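Local coordinates for protein pseudouridylate synthase RPUSD4, mitochondrial (Homo sapiens, PDB 5UBA) that isomerises uridine to pseudouridine in mitochondrial RNAs, including the 16S ribosomal RNA, as an RluA-family pseudouridine synthase of which this chain is the catalytic part, at residues Ile118-Pro123 against Pro212-His217; Leu184-Val189 against His284-Glu289. One frame throughout, in Å; residues are numbered along the deposited sequence. Where two conformers were deposited one is given.

Contact 1 of 2, residues Ile118-Pro123 against Pro212-His217; sequences ITVHVP and PILGDH. With CA (calcium ion), chain E.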
ATOM      1  N   ILE A 118      -8.232   5.593  -1.072  1.00 12.80           N
ATOM      2  CA  ILE A 118      -9.647   5.988  -1.130  1.00 13.31           C
ATOM      3  C   ILE A 118     -10.433   4.911  -0.455  1.00 13.88           C
ATOM      4  O   ILE A 118     -10.262   3.725  -0.745  1.00 14.04           O
ATOM      5  CB  ILE A 118     -10.144   6.142  -2.572  1.00 13.78           C
ATOM      6  CG1 ILE A 118      -9.361   7.244  -3.268  1.00 14.22           C
ATOM      7  CG2 ILE A 118     -11.662   6.439  -2.571  1.00 14.05           C
ATOM      8  CD1 ILE A 118      -9.811   7.468  -4.704  1.00 15.05           C
ATOM      9  N   THR A 119     -11.312   5.321   0.458  1.00 14.44           N
ATOM     10  CA  THR A 119     -12.151   4.403   1.206  1.00 15.22           C
ATOM     11  C   THR A 119     -13.592   4.608   0.852  1.00 16.11           C
ATOM     12  O   THR A 119     -14.018   5.699   0.489  1.00 16.06           O
ATOM     13  CB  THR A 119     -11.981   4.520   2.744  1.00 15.90           C
ATOM     14  OG1 THR A 119     -12.342   5.835   3.179  1.00 17.00           O
ATOM     15  CG2 THR A 119     -10.533   4.244   3.132  1.00 16.07           C
ATOM     16  N   VAL A 120     -14.307   3.510   0.937  1.00 16.34           N
ATOM     17  CA  VAL A 120     -15.750   3.469   0.859  0.70 18.61           C
ATOM     18  C   VAL A 120     -16.192   3.778   2.307  1.00 19.43           C
ATOM     19  O   VAL A 120     -15.720   3.141   3.248  1.00 23.61           O
ATOM     20  CB  VAL A 120     -16.193   2.058   0.421  0.70 19.96           C
ATOM     21  CG1 VAL A 120     -17.712   1.919   0.461  0.70 20.16           C
ATOM     22  CG2 VAL A 120     -15.613   1.722  -0.948  0.70 20.65           C
ATOM     23  N   HIS A 121     -17.036   4.761   2.494  1.00 22.20           N
ATOM     24  CA  HIS A 121     -17.393   5.254   3.813  1.00 20.90           C
ATOM     25  C   HIS A 121     -16.265   6.086   4.384  1.00 21.15           C
ATOM     26  O   HIS A 121     -15.080   5.943   4.017  1.00 20.37           O
ATOM     27  CB  HIS A 121     -17.798   4.158   4.823  1.00 21.57           C
ATOM     28  CG  HIS A 121     -18.709   3.116   4.256  1.00 22.76           C
ATOM     29  ND1 HIS A 121     -19.903   3.428   3.638  1.00 25.97           N
ATOM     30  CD2 HIS A 121     -18.599   1.768   4.204  1.00 23.84           C
ATOM     31  CE1 HIS A 121     -20.482   2.317   3.224  1.00 25.94           C
ATOM     32  NE2 HIS A 121     -19.712   1.294   3.550  1.00 25.82           N
ATOM     33  N   VAL A 122     -16.638   6.928   5.334  1.00 18.79           N
ATOM     34  CA  VAL A 122     -15.738   7.918   5.917  1.00 19.25           C
ATOM     35  C   VAL A 122     -15.379   7.490   7.332  1.00 18.61           C
ATOM     36  O   VAL A 122     -16.273   7.339   8.182  1.00 19.17           O
ATOM     37  CB  VAL A 122     -16.409   9.304   5.962  1.00 19.13           C
ATOM     38  CG1 VAL A 122     -15.466  10.351   6.547  1.00 19.00           C
ATOM     39  CG2 VAL A 122     -16.915   9.726   4.584  1.00 19.26           C
ATOM     40  N   PRO A 123     -14.081   7.328   7.635  1.00 17.81           N
ATOM     41  CA  PRO A 123     -13.684   6.918   8.970  1.00 18.09           C
ATOM     42  C   PRO A 123     -14.220   7.836  10.098  1.00 17.68           C
ATOM     43  O   PRO A 123     -14.244   9.044   9.939  1.00 19.15           O
ATOM     44  CB  PRO A 123     -12.171   6.997   8.910  1.00 18.23           C
ATOM     45  CG  PRO A 123     -11.861   6.645   7.492  1.00 17.62           C
ATOM     46  CD  PRO A 123     -12.933   7.305   6.699  1.00 17.67           C
ATOM     47  N   PRO A 212     -13.641  -0.020   3.982  1.00 16.47           N
ATOM     48  CA  PRO A 212     -12.681  -0.714   3.116  1.00 16.73           C
ATOM     49  C   PRO A 212     -12.166   0.174   2.002  1.00 14.82           C
ATOM     50  O   PRO A 212     -12.839   1.087   1.521  1.00 15.16           O
ATOM     51  CB  PRO A 212     -13.468  -1.887   2.545  1.00 17.24           C
ATOM     52  CG  PRO A 212     -14.891  -1.462   2.649  1.00 19.29           C
ATOM     53  CD  PRO A 212     -15.006  -0.547   3.836  1.00 17.46           C
ATOM     54  N   ILE A 213     -10.945  -0.105   1.578  1.00 13.72           N
ATOM     55  CA  ILE A 213     -10.389   0.625   0.449  1.00 13.85           C
ATOM     56  C   ILE A 213     -11.191   0.325  -0.815  1.00 14.05           C
ATOM     57  O   ILE A 213     -11.622  -0.821  -1.023  1.00 14.59           O
ATOM     58  CB  ILE A 213      -8.904   0.241   0.280  1.00 13.70           C
ATOM     59  CG1 ILE A 213      -8.112   0.643   1.535  1.00 14.24           C
ATOM     60  CG2 ILE A 213      -8.298   0.867  -0.961  1.00 13.40           C
ATOM     61  CD1 ILE A 213      -6.661   0.276   1.474  1.00 14.69           C
ATOM     62  N   LEU A 214     -11.362   1.346  -1.656  1.00 13.72           N
ATOM     63  CA  LEU A 214     -12.021   1.209  -2.943  1.00 14.10           C
ATOM     64  C   LEU A 214     -11.275   0.157  -3.770  1.00 14.07           C
ATOM     65  O   LEU A 214     -10.050   0.247  -3.921  1.00 14.70           O
ATOM     66  CB  LEU A 214     -12.031   2.529  -3.700  1.00 14.41           C
ATOM     67  CG  LEU A 214     -12.687   2.531  -5.084  1.00 14.26           C
ATOM     68  CD1 LEU A 214     -14.167   2.188  -5.024  1.00 15.38           C
ATOM     69  CD2 LEU A 214     -12.495   3.893  -5.721  1.00 15.42           C
ATOM     70  N   GLY A 215     -12.000  -0.844  -4.256  1.00 14.35           N
ATOM     71  CA  GLY A 215     -11.387  -1.917  -5.011  1.00 14.83           C
ATOM     72  C   GLY A 215     -10.929  -3.089  -4.199  1.00 14.55           C
ATOM     73  O   GLY A 215     -10.406  -4.019  -4.758  1.00 15.09           O
ATOM     74  N   ASP A 216     -11.118  -3.054  -2.875  1.00 14.92           N
ATOM     75  CA  ASP A 216     -10.678  -4.156  -2.038  1.00 14.37           C
ATOM     76  C   ASP A 216     -11.745  -5.253  -1.977  1.00 15.51           C
ATOM     77  O   ASP A 216     -12.455  -5.387  -0.994  1.00 17.00           O
ATOM     78  CB  ASP A 216     -10.288  -3.696  -0.630  1.00 15.14           C
ATOM     79  CG  ASP A 216      -9.427  -4.710   0.069  1.00 16.28           C
ATOM     80  OD1 ASP A 216      -9.408  -5.896  -0.350  1.00 15.73           O
ATOM     81  OD2 ASP A 216      -8.692  -4.317   1.004  1.00 17.02           O
ATOM     82  N   HIS A 217     -11.797  -6.033  -3.036  1.00 14.84           N
ATOM     83  CA  HIS A 217     -12.795  -7.099  -3.105  1.00 15.68           C
ATOM     84  C   HIS A 217     -12.578  -8.119  -2.006  1.00 16.20           C
ATOM     85  O   HIS A 217     -13.564  -8.553  -1.333  1.00 17.84           O
ATOM     86  CB  HIS A 217     -12.787  -7.698  -4.503  1.00 15.84           C
ATOM     87  CG  HIS A 217     -12.886  -6.644  -5.544  1.00 15.44           C
ATOM     88  ND1 HIS A 217     -13.969  -5.804  -5.624  1.00 15.43           N
ATOM     89  CD2 HIS A 217     -11.982  -6.181  -6.436  1.00 15.48           C
ATOM     90  CE1 HIS A 217     -13.766  -4.921  -6.583  1.00 15.30           C
ATOM     91  NE2 HIS A 217     -12.551  -5.109  -7.074  1.00 15.44           N
TER
HETATM   92 CA    CA E 404     -15.772  -9.094  -1.044  1.00 26.59          CA
HETATM   93  O   HOH W   1     -17.928  -8.303  -1.417  1.00 25.44           O

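Contact 2 of 2, residues Leu184-Val189 against His284-Glu289; sequences LSSALV and HRLRLE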
ATOM      1  N   LEU A 184     -19.932  12.616   1.794  1.00 19.54           N
ATOM      2  CA  LEU A 184     -20.738  11.926   2.788  1.00 20.16           C
ATOM      3  C   LEU A 184     -20.520  10.425   2.689  1.00 20.52           C
ATOM      4  O   LEU A 184     -20.946   9.693   3.573  1.00 23.94           O
ATOM      5  CB  LEU A 184     -22.224  12.255   2.618  1.00 21.65           C
ATOM      6  CG  LEU A 184     -22.568  13.737   2.513  1.00 23.89           C
ATOM      7  CD1 LEU A 184     -24.083  13.868   2.445  1.00 24.97           C
ATOM      8  CD2 LEU A 184     -21.974  14.513   3.673  1.00 24.96           C
ATOM      9  N   SER A 185     -19.856   9.978   1.610  1.00 19.25           N
ATOM     10  CA  SER A 185     -19.800   8.563   1.274  1.00 19.74           C
ATOM     11  C   SER A 185     -18.422   7.994   0.926  1.00 18.33           C
ATOM     12  O   SER A 185     -18.281   6.790   0.823  1.00 21.15           O
ATOM     13  CB  SER A 185     -20.748   8.332   0.093  1.00 20.22           C
ATOM     14  OG  SER A 185     -20.382   9.127  -1.017  1.00 23.70           O
ATOM     15  N   SER A 186     -17.435   8.846   0.695  1.00 16.89           N
ATOM     16  CA  SER A 186     -16.076   8.439   0.315  1.00 17.33           C
ATOM     17  C   SER A 186     -15.085   9.263   1.093  1.00 16.16           C
ATOM     18  O   SER A 186     -15.402  10.394   1.497  1.00 16.22           O
ATOM     19  CB  SER A 186     -15.816   8.723  -1.178  1.00 19.27           C
ATOM     20  OG  SER A 186     -16.749   8.075  -2.010  1.00 23.92           O
ATOM     21  N   ALA A 187     -13.863   8.746   1.265  1.00 15.12           N
ATOM     22  CA  ALA A 187     -12.785   9.542   1.800  1.00 14.91           C
ATOM     23  C   ALA A 187     -11.431   9.279   1.149  1.00 14.15           C
ATOM     24  O   ALA A 187     -11.188   8.177   0.671  1.00 14.71           O
ATOM     25  CB  ALA A 187     -12.677   9.343   3.287  1.00 15.26           C
ATOM     26  N   LEU A 188     -10.596  10.308   1.097  1.00 14.57           N
ATOM     27  CA  LEU A 188      -9.160  10.166   0.844  1.00 14.84           C
ATOM     28  C   LEU A 188      -8.513  10.148   2.218  1.00 14.58           C
ATOM     29  O   LEU A 188      -8.703  11.114   2.991  1.00 14.39           O
ATOM     30  CB  LEU A 188      -8.631  11.326   0.015  1.00 15.46           C
ATOM     31  CG  LEU A 188      -7.114  11.362  -0.200  1.00 16.13           C
ATOM     32  CD1 LEU A 188      -6.610  10.112  -0.913  1.00 16.52           C
ATOM     33  CD2 LEU A 188      -6.704  12.637  -0.942  1.00 17.17           C
ATOM     34  N   VAL A 189      -7.761   9.093   2.519  1.00 13.99           N
ATOM     35  CA  VAL A 189      -7.243   8.866   3.860  1.00 13.98           C
ATOM     36  C   VAL A 189      -5.731   8.668   3.799  1.00 14.01           C
ATOM     37  O   VAL A 189      -5.250   7.865   2.994  1.00 14.04           O
ATOM     38  CB  VAL A 189      -7.884   7.632   4.533  1.00 13.43           C
ATOM     39  CG1 VAL A 189      -7.441   7.481   5.988  1.00 14.34           C
ATOM     40  CG2 VAL A 189      -9.413   7.670   4.431  1.00 14.54           C
ATOM     41  N   HIS A 284     -11.344  12.489  -8.564  1.00 18.49           N
ATOM     42  CA  HIS A 284     -12.144  13.501  -9.228  1.00 19.95           C
ATOM     43  C   HIS A 284     -13.589  13.045  -9.351  1.00 19.09           C
ATOM     44  O   HIS A 284     -14.526  13.831  -9.071  1.00 20.08           O
ATOM     45  CB  HIS A 284     -11.612  13.768 -10.632  1.00 23.07           C
ATOM     46  CG  HIS A 284     -12.414  14.788 -11.373  1.00 28.44           C
ATOM     47  ND1 HIS A 284     -13.295  14.451 -12.381  1.00 32.82           N
ATOM     48  CD2 HIS A 284     -12.512  16.127 -11.213  1.00 31.32           C
ATOM     49  CE1 HIS A 284     -13.874  15.550 -12.833  1.00 32.96           C
ATOM     50  NE2 HIS A 284     -13.423  16.578 -12.138  1.00 32.83           N
ATOM     51  N   ARG A 285     -13.798  11.801  -9.761  1.00 17.90           N
ATOM     52  CA  ARG A 285     -15.159  11.281  -9.949  1.00 18.86           C
ATOM     53  C   ARG A 285     -15.936  11.240  -8.647  1.00 18.23           C
ATOM     54  O   ARG A 285     -17.154  11.474  -8.624  1.00 19.51           O
ATOM     55  CB  ARG A 285     -15.153   9.882 -10.580  1.00 21.39           C
ATOM     56  CG  ARG A 285     -14.613   9.794 -12.001  1.00 24.21           C
ATOM     57  CD  ARG A 285     -15.222  10.797 -12.931  1.00 26.55           C
ATOM     58  NE  ARG A 285     -16.680  10.773 -12.882  1.00 28.91           N
ATOM     59  CZ  ARG A 285     -17.449  11.667 -13.507  1.00 31.51           C
ATOM     60  NH1 ARG A 285     -18.772  11.584 -13.406  1.00 32.35           N
ATOM     61  NH2 ARG A 285     -16.899  12.645 -14.222  1.00 31.49           N
ATOM     62  N   LEU A 286     -15.244  10.923  -7.553  1.00 17.17           N
ATOM     63  CA  LEU A 286     -15.866  10.799  -6.252  1.00 17.43           C
ATOM     64  C   LEU A 286     -15.998  12.143  -5.524  1.00 17.24           C
ATOM     65  O   LEU A 286     -16.534  12.176  -4.427  1.00 18.33           O
ATOM     66  CB  LEU A 286     -15.080   9.807  -5.381  1.00 17.20           C
ATOM     67  CG  LEU A 286     -15.188   8.370  -5.861  1.00 17.51           C
ATOM     68  CD1 LEU A 286     -14.162   7.512  -5.140  1.00 16.79           C
ATOM     69  CD2 LEU A 286     -16.574   7.798  -5.680  1.00 17.85           C
ATOM     70  N   ARG A 287     -15.535  13.223  -6.140  1.00 18.26           N
ATOM     71  CA  ARG A 287     -15.624  14.599  -5.618  1.00 19.43           C
ATOM     72  C   ARG A 287     -14.798  14.824  -4.383  1.00 19.50           C
ATOM     73  O   ARG A 287     -15.152  15.616  -3.515  1.00 20.91           O
ATOM     74  CB  ARG A 287     -17.074  15.022  -5.414  1.00 21.33           C
ATOM     75  CG  ARG A 287     -17.896  14.760  -6.665  1.00 24.95           C
ATOM     76  CD  ARG A 287     -19.353  15.025  -6.437  1.00 27.50           C
ATOM     77  NE  ARG A 287     -20.113  14.659  -7.634  1.00 29.84           N
ATOM     78  CZ  ARG A 287     -21.429  14.819  -7.772  1.00 33.63           C
ATOM     79  NH1 ARG A 287     -22.020  14.429  -8.898  1.00 34.26           N
ATOM     80  NH2 ARG A 287     -22.162  15.338  -6.776  1.00 37.65           N
ATOM     81  N   LEU A 288     -13.677  14.103  -4.334  1.00 18.87           N
ATOM     82  CA  LEU A 288     -12.661  14.272  -3.302  1.00 20.03           C
ATOM     83  C   LEU A 288     -11.613  15.234  -3.800  1.00 22.88           C
ATOM     84  O   LEU A 288     -11.413  15.371  -5.001  1.00 26.00           O
ATOM     85  CB  LEU A 288     -12.035  12.920  -2.969  1.00 18.17           C
ATOM     86  CG  LEU A 288     -13.022  11.924  -2.352  1.00 17.23           C
ATOM     87  CD1 LEU A 288     -12.458  10.503  -2.310  1.00 17.14           C
ATOM     88  CD2 LEU A 288     -13.452  12.353  -0.956  1.00 18.04           C
ATOM     89  N   GLU A 289     -10.985  15.936  -2.872  1.00 23.73           N
ATOM     90  CA  GLU A 289     -10.001  16.945  -3.178  1.00 27.21           C
ATOM     91  C   GLU A 289      -8.624  16.505  -2.708  1.00 27.49           C
ATOM     92  O   GLU A 289      -8.487  15.803  -1.711  1.00 30.31           O
ATOM     93  CB  GLU A 289     -10.370  18.242  -2.458  1.00 30.03           C
ATOM     94  CG  GLU A 289     -11.773  18.743  -2.786  1.00 33.18           C
ATOM     95  CD  GLU A 289     -12.034  20.150  -2.271  1.00 37.79           C
ATOM     96  OE1 GLU A 289     -12.747  20.310  -1.247  1.00 40.43           O
ATOM     97  OE2 GLU A 289     -11.519  21.103  -2.888  1.00 41.40           O
TER

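Contact 1 of 2, residues Ile118-Pro123 against Pro212-His217
At the end of strand 112-120, T119 and I213 form a single antiparallel beta bridge of the non-hydrogen-bonded type, their CA atoms 4.2 Å apart. Two nearly straight bonds flank the pair: L214 N gives to I118 O over 2.8 Å, and V120 N gives to P212 O over 2.9 Å. V120 N sits almost on the extension of the P212 carbonyl, whereas L214 N lies 27° out of the I118 carbonyl plane. I213 CA also comes within 3.3 Å of I118 O, a bent CA-H...O contact that supplements the amide bond. The P212 ring packs against V120, its CD near V120 O. The side chains of I118 and L214 run together off the same side of the bridge; I118 CG2, anti to the backbone N (chi1 -62° for CG1), reaches L214 CB at 4.1 Å. Beyond the bridge the loop between helices 200-209 and 232-238 makes a type II turn, I213 to D216, with G215 at phi 90°, and D216 N closes it on I213 O. It then enters the calcium site: H217 O binds the ion at 2.3 Å, together with the carbonyl oxygens of S220, N223 and A226 and a water. D216 OD1 forms a salt bridge to R202 of helix 200-209, and the I213 side chain is about 9 Å from that of D83, the active-site aspartate inferred by similarity. Within 118-123, T119 OG1 bonds to H121 O (2.9 Å).

Contact 2 of 2, residues Leu184-Val189 against His284-Glu289
L288 lays its two methyls across the backbone of strand 186-193, CD1 against the A187-L188 peptide (3.8 Å to A187 C) and CD2 against S186 O (3.7 Å). Its CG stands anti to the carbonyl carbon (chi1 -64°), an orientation that carries the isobutyl fork over the strand, and CD1 also meets S186 CB at 4.0 Å. S186 and L188 both direct their CB atoms toward the 284-289 segment, while the A187 CB points away. At one end S186 OG rests on L286 CD2 at 3.7 Å; at the other L188 CD2 comes up to the backbone oxygen of E289, also at 3.7 Å. The approach is apolar side chain against backbone and hydroxyl. Between L286 and L288 the end of helix 277-285 is a Schellman motif: R287 has positive phi (67°), and of the two bonds back into the last turn one is R287 N to H284 O. That turn lets the chain leave the helix and run 35° from the strand direction, judged from the CA atoms of 186-188 and 286-289. L288 packs further on I118 and L283, and E289 N bonds to S181 OG, joining the tail to the neighbouring strand 175-182. An alanine in place of L288 would probably open a gap over the A187-L188 peptide and strip I118 and L283 of an apolar neighbour.

Each contact has one segment on a strand of the mixed sheet, and those strands, 112-120 and 186-193, are neighbours, probably bonded to each other through T119 N and A187 O, 2.9 Å apart, and again between H121 and S185. Both contacts are mostly buried, and each has one exposed residue at its margin, H121 in contact 1 and E289 in contact 2; their centres lie about 13 Å and 18 Å from the chain's centre. Contact 1 is a backbone affair, two carbonyl-to-amide bonds docking a loop that continues into the calcium site. Contact 2 relies on leucine methyls instead, bringing a helix end and its following tail onto the sheet. I118 serves both, touching L214 in the first and L286 and L288 of the second.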